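Long-range contact in cortical-lytic enzyme (Bacillus cereus, PDB 4S3J), which cleaves partially degraded spore cortex peptidoglycan as an N-acetylglucosaminidase during germination, recognizing the muramic acid delta-lactam specific to spores: residues A[214-219]-A[246-251]. Numbering follows the deposited sequence.
Sequences DIHFDF and TLSTTL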
ATOM      1  N   ASP A 214      11.714   4.854  14.609  1.00 20.31           N
ATOM      2  CA  ASP A 214      11.092   5.924  13.830  1.00 19.42           C
ATOM      3  C   ASP A 214       9.865   6.435  14.565  1.00 22.09           C
ATOM      4  O   ASP A 214       9.001   5.650  14.950  1.00 23.09           O
ATOM      5  CB  ASP A 214      10.677   5.448  12.433  1.00 18.84           C
ATOM      6  CG  ASP A 214      10.016   6.563  11.610  1.00 21.61           C
ATOM      7  OD1 ASP A 214      10.735   7.458  11.111  1.00 20.96           O
ATOM      8  OD2 ASP A 214       8.778   6.557  11.455  1.00 20.11           O
ATOM      9  N   ILE A 215       9.807   7.747  14.760  1.00 22.68           N
ATOM     10  CA  ILE A 215       8.670   8.419  15.367  1.00 19.70           C
ATOM     11  C   ILE A 215       7.816   9.014  14.268  1.00 18.61           C
ATOM     12  O   ILE A 215       8.297   9.822  13.462  1.00 19.26           O
ATOM     13  CB  ILE A 215       9.116   9.535  16.347  1.00 20.68           C
ATOM     14  CG1 ILE A 215       9.842   8.960  17.571  1.00 26.50           C
ATOM     15  CG2 ILE A 215       7.897  10.270  16.913  1.00 22.43           C
ATOM     16  CD1 ILE A 215      11.154   8.347  17.342  1.00 34.41           C
ATOM     17  N   HIS A 216       6.565   8.574  14.210  1.00 18.27           N
ATOM     18  CA  HIS A 216       5.669   8.930  13.124  1.00 17.91           C
ATOM     19  C   HIS A 216       4.430   9.690  13.597  1.00 19.78           C
ATOM     20  O   HIS A 216       3.631   9.147  14.350  1.00 20.76           O
ATOM     21  CB  HIS A 216       5.193   7.679  12.388  1.00 17.05           C
ATOM     22  CG  HIS A 216       4.358   7.988  11.186  1.00 16.68           C
ATOM     23  ND1 HIS A 216       4.898   8.161   9.942  1.00 17.34           N
ATOM     24  CD2 HIS A 216       3.024   8.206  11.055  1.00 19.99           C
ATOM     25  CE1 HIS A 216       3.939   8.456   9.075  1.00 22.65           C
ATOM     26  NE2 HIS A 216       2.797   8.496   9.736  1.00 21.52           N
ATOM     27  N   PHE A 217       4.254  10.920  13.117  1.00 20.34           N
ATOM     28  CA  PHE A 217       3.065  11.697  13.431  1.00 20.19           C
ATOM     29  C   PHE A 217       2.023  11.621  12.334  1.00 18.68           C
ATOM     30  O   PHE A 217       2.279  11.951  11.151  1.00 21.23           O
ATOM     31  CB  PHE A 217       3.436  13.152  13.703  1.00 20.97           C
ATOM     32  CG  PHE A 217       4.288  13.316  14.905  1.00 20.58           C
ATOM     33  CD1 PHE A 217       3.720  13.298  16.166  1.00 20.01           C
ATOM     34  CD2 PHE A 217       5.656  13.487  14.791  1.00 20.82           C
ATOM     35  CE1 PHE A 217       4.492  13.429  17.286  1.00 19.88           C
ATOM     36  CE2 PHE A 217       6.443  13.629  15.920  1.00 23.08           C
ATOM     37  CZ  PHE A 217       5.857  13.601  17.171  1.00 22.44           C
ATOM     38  N   ASP A 218       0.876  11.081  12.716  1.00 19.88           N
ATOM     39  CA  ASP A 218      -0.303  11.119  11.880  1.00 18.68           C
ATOM     40  C   ASP A 218      -1.279  12.095  12.518  1.00 22.45           C
ATOM     41  O   ASP A 218      -2.205  11.692  13.222  1.00 20.35           O
ATOM     42  CB  ASP A 218      -0.924   9.739  11.724  1.00 21.77           C
ATOM     43  CG  ASP A 218      -2.148   9.758  10.827  1.00 24.54           C
ATOM     44  OD1 ASP A 218      -2.325  10.758  10.091  1.00 20.46           O
ATOM     45  OD2 ASP A 218      -2.911   8.772  10.838  1.00 33.92           O
ATOM     46  N   PHE A 219      -1.020  13.382  12.310  1.00 19.55           N
ATOM     47  CA  PHE A 219      -1.908  14.454  12.762  1.00 18.81           C
ATOM     48  C   PHE A 219      -2.771  14.884  11.574  1.00 22.13           C
ATOM     49  O   PHE A 219      -2.242  15.328  10.534  1.00 23.18           O
ATOM     50  CB  PHE A 219      -1.113  15.660  13.297  1.00 20.31           C
ATOM     51  CG  PHE A 219      -0.471  15.451  14.660  1.00 19.51           C
ATOM     52  CD1 PHE A 219      -0.725  14.326  15.427  1.00 18.22           C
ATOM     53  CD2 PHE A 219       0.377  16.422  15.180  1.00 22.80           C
ATOM     54  CE1 PHE A 219      -0.146  14.171  16.676  1.00 18.43           C
ATOM     55  CE2 PHE A 219       0.955  16.265  16.426  1.00 26.86           C
ATOM     56  CZ  PHE A 219       0.686  15.138  17.175  1.00 22.18           C
ATOM     57  N   THR A 246      14.742   8.248  13.625  1.00 26.11           N
ATOM     58  CA  THR A 246      14.243   9.050  12.514  1.00 24.38           C
ATOM     59  C   THR A 246      12.836   9.580  12.798  1.00 20.76           C
ATOM     60  O   THR A 246      12.149   9.106  13.710  1.00 21.95           O
ATOM     61  CB  THR A 246      14.197   8.248  11.211  1.00 27.16           C
ATOM     62  OG1 THR A 246      13.406   7.067  11.400  1.00 24.05           O
ATOM     63  CG2 THR A 246      15.593   7.871  10.794  1.00 25.05           C
ATOM     64  N   LEU A 247      12.413  10.536  11.978  1.00 24.38           N
ATOM     65  CA  LEU A 247      11.121  11.192  12.111  1.00 23.23           C
ATOM     66  C   LEU A 247      10.332  11.094  10.807  1.00 21.67           C
ATOM     67  O   LEU A 247      10.886  11.303   9.728  1.00 21.63           O
ATOM     68  CB  LEU A 247      11.337  12.655  12.487  1.00 23.64           C
ATOM     69  CG  LEU A 247      10.151  13.608  12.495  1.00 23.39           C
ATOM     70  CD1 LEU A 247       9.130  13.180  13.570  1.00 26.02           C
ATOM     71  CD2 LEU A 247      10.632  15.062  12.753  1.00 22.70           C
ATOM     72  N   SER A 248       9.042  10.772  10.901  1.00 19.08           N
ATOM     73  CA  SER A 248       8.202  10.723   9.720  1.00 18.60           C
ATOM     74  C   SER A 248       6.817  11.272  10.006  1.00 19.95           C
ATOM     75  O   SER A 248       6.427  11.419  11.169  1.00 18.24           O
ATOM     76  CB  SER A 248       8.108   9.282   9.183  1.00 19.71           C
ATOM     77  OG  SER A 248       7.557   8.401  10.151  1.00 20.50           O
ATOM     78  N   THR A 249       6.097  11.602   8.937  1.00 19.69           N
ATOM     79  CA  THR A 249       4.738  12.128   9.035  1.00 21.28           C
ATOM     80  C   THR A 249       3.812  11.590   7.953  1.00 19.90           C
ATOM     81  O   THR A 249       4.270  11.165   6.869  1.00 18.36           O
ATOM     82  CB  THR A 249       4.714  13.647   8.905  1.00 20.29           C
ATOM     83  OG1 THR A 249       5.335  14.003   7.668  1.00 22.61           O
ATOM     84  CG2 THR A 249       5.424  14.325  10.097  1.00 20.07           C
ATOM     85  N   THR A 250       2.514  11.650   8.244  1.00 21.17           N
ATOM     86  CA  THR A 250       1.468  11.395   7.269  1.00 17.81           C
ATOM     87  C   THR A 250       1.029  12.688   6.585  1.00 18.51           C
ATOM     88  O   THR A 250       0.796  13.705   7.239  1.00 20.88           O
ATOM     89  CB  THR A 250       0.236  10.730   7.940  1.00 21.92           C
ATOM     90  OG1 THR A 250       0.594   9.419   8.391  1.00 24.56           O
ATOM     91  CG2 THR A 250      -0.942  10.637   6.969  1.00 25.62           C
ATOM     92  N   LEU A 251       0.903  12.634   5.270  1.00 18.53           N
ATOM     93  CA  LEU A 251       0.414  13.756   4.468  1.00 17.30           C
ATOM     94  C   LEU A 251      -0.827  13.369   3.664  1.00 19.20           C
ATOM     95  O   LEU A 251      -0.872  12.313   3.018  1.00 18.72           O
ATOM     96  CB  LEU A 251       1.499  14.251   3.504  1.00 20.28           C
ATOM     97  CG  LEU A 251       2.736  14.945   4.078  1.00 18.86           C
ATOM     98  CD1 LEU A 251       3.751  15.181   2.941  1.00 21.61           C
ATOM     99  CD2 LEU A 251       2.376  16.237   4.783  1.00 21.22           C
TER
HETATM  100  O   HOH W   1       0.654  14.479   9.974  1.00 22.40           O
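Backbone groups of Ile215 and Phe217 alternate with those of Thr246, Ser248 and Thr250 in the ladder that zips 214-218 to 246-251 as parallel neighbours, their axes 21° apart. Ile215 N donates to Thr246 O, Ser248 N to Ile215 O (2.8 Å), Phe217 N to Ser248 O and Thr250 N to Phe217 O (2.9 Å). Beyond the last rung, a water links Phe219 N to Thr250 O.

Side-chain hydrogen bonds form a second row on the face bearing Asp214, His216 and Ser248. The Asp214 carboxylate bridges two hydroxyls: OD1 takes Thr246 OG1 (2.7 Å) through its anti lone pair, while OD2 takes Ser248 OG (2.6 Å) through its syn one. A chi1 of 60° puts Ser248 OG within bonding distance of His216 ND1 too, from which it accepts at 2.7 Å. On the other side of the imidazole, NE2 pairs with Thr250 OG1 (2.7 Å); both hydroxyls lie near the ring plane, which fixes the ring's rotation.

Apolar packing occupies the opposite face, where Leu247 CD1 meets the Phe217 ring edge at CE2 (3.6 Å). Helix 227-240 of this TIM-barrel beta-alpha-beta unit covers it, Leu234 against Phe217 and Lys238 against Leu247.

A buried hydrogen-bonded row thus runs Thr246–Asp214–Ser248–His216–Thr250, and the carboxylate would tend to polarise the Ser248 hydroxyl. Asp218 OD1 touches Thr250 CB (3.3 Å) without a hydrogen bond; its carboxylate lies close to that of Glu220, the probable proton donor of this family 18 hydrolase.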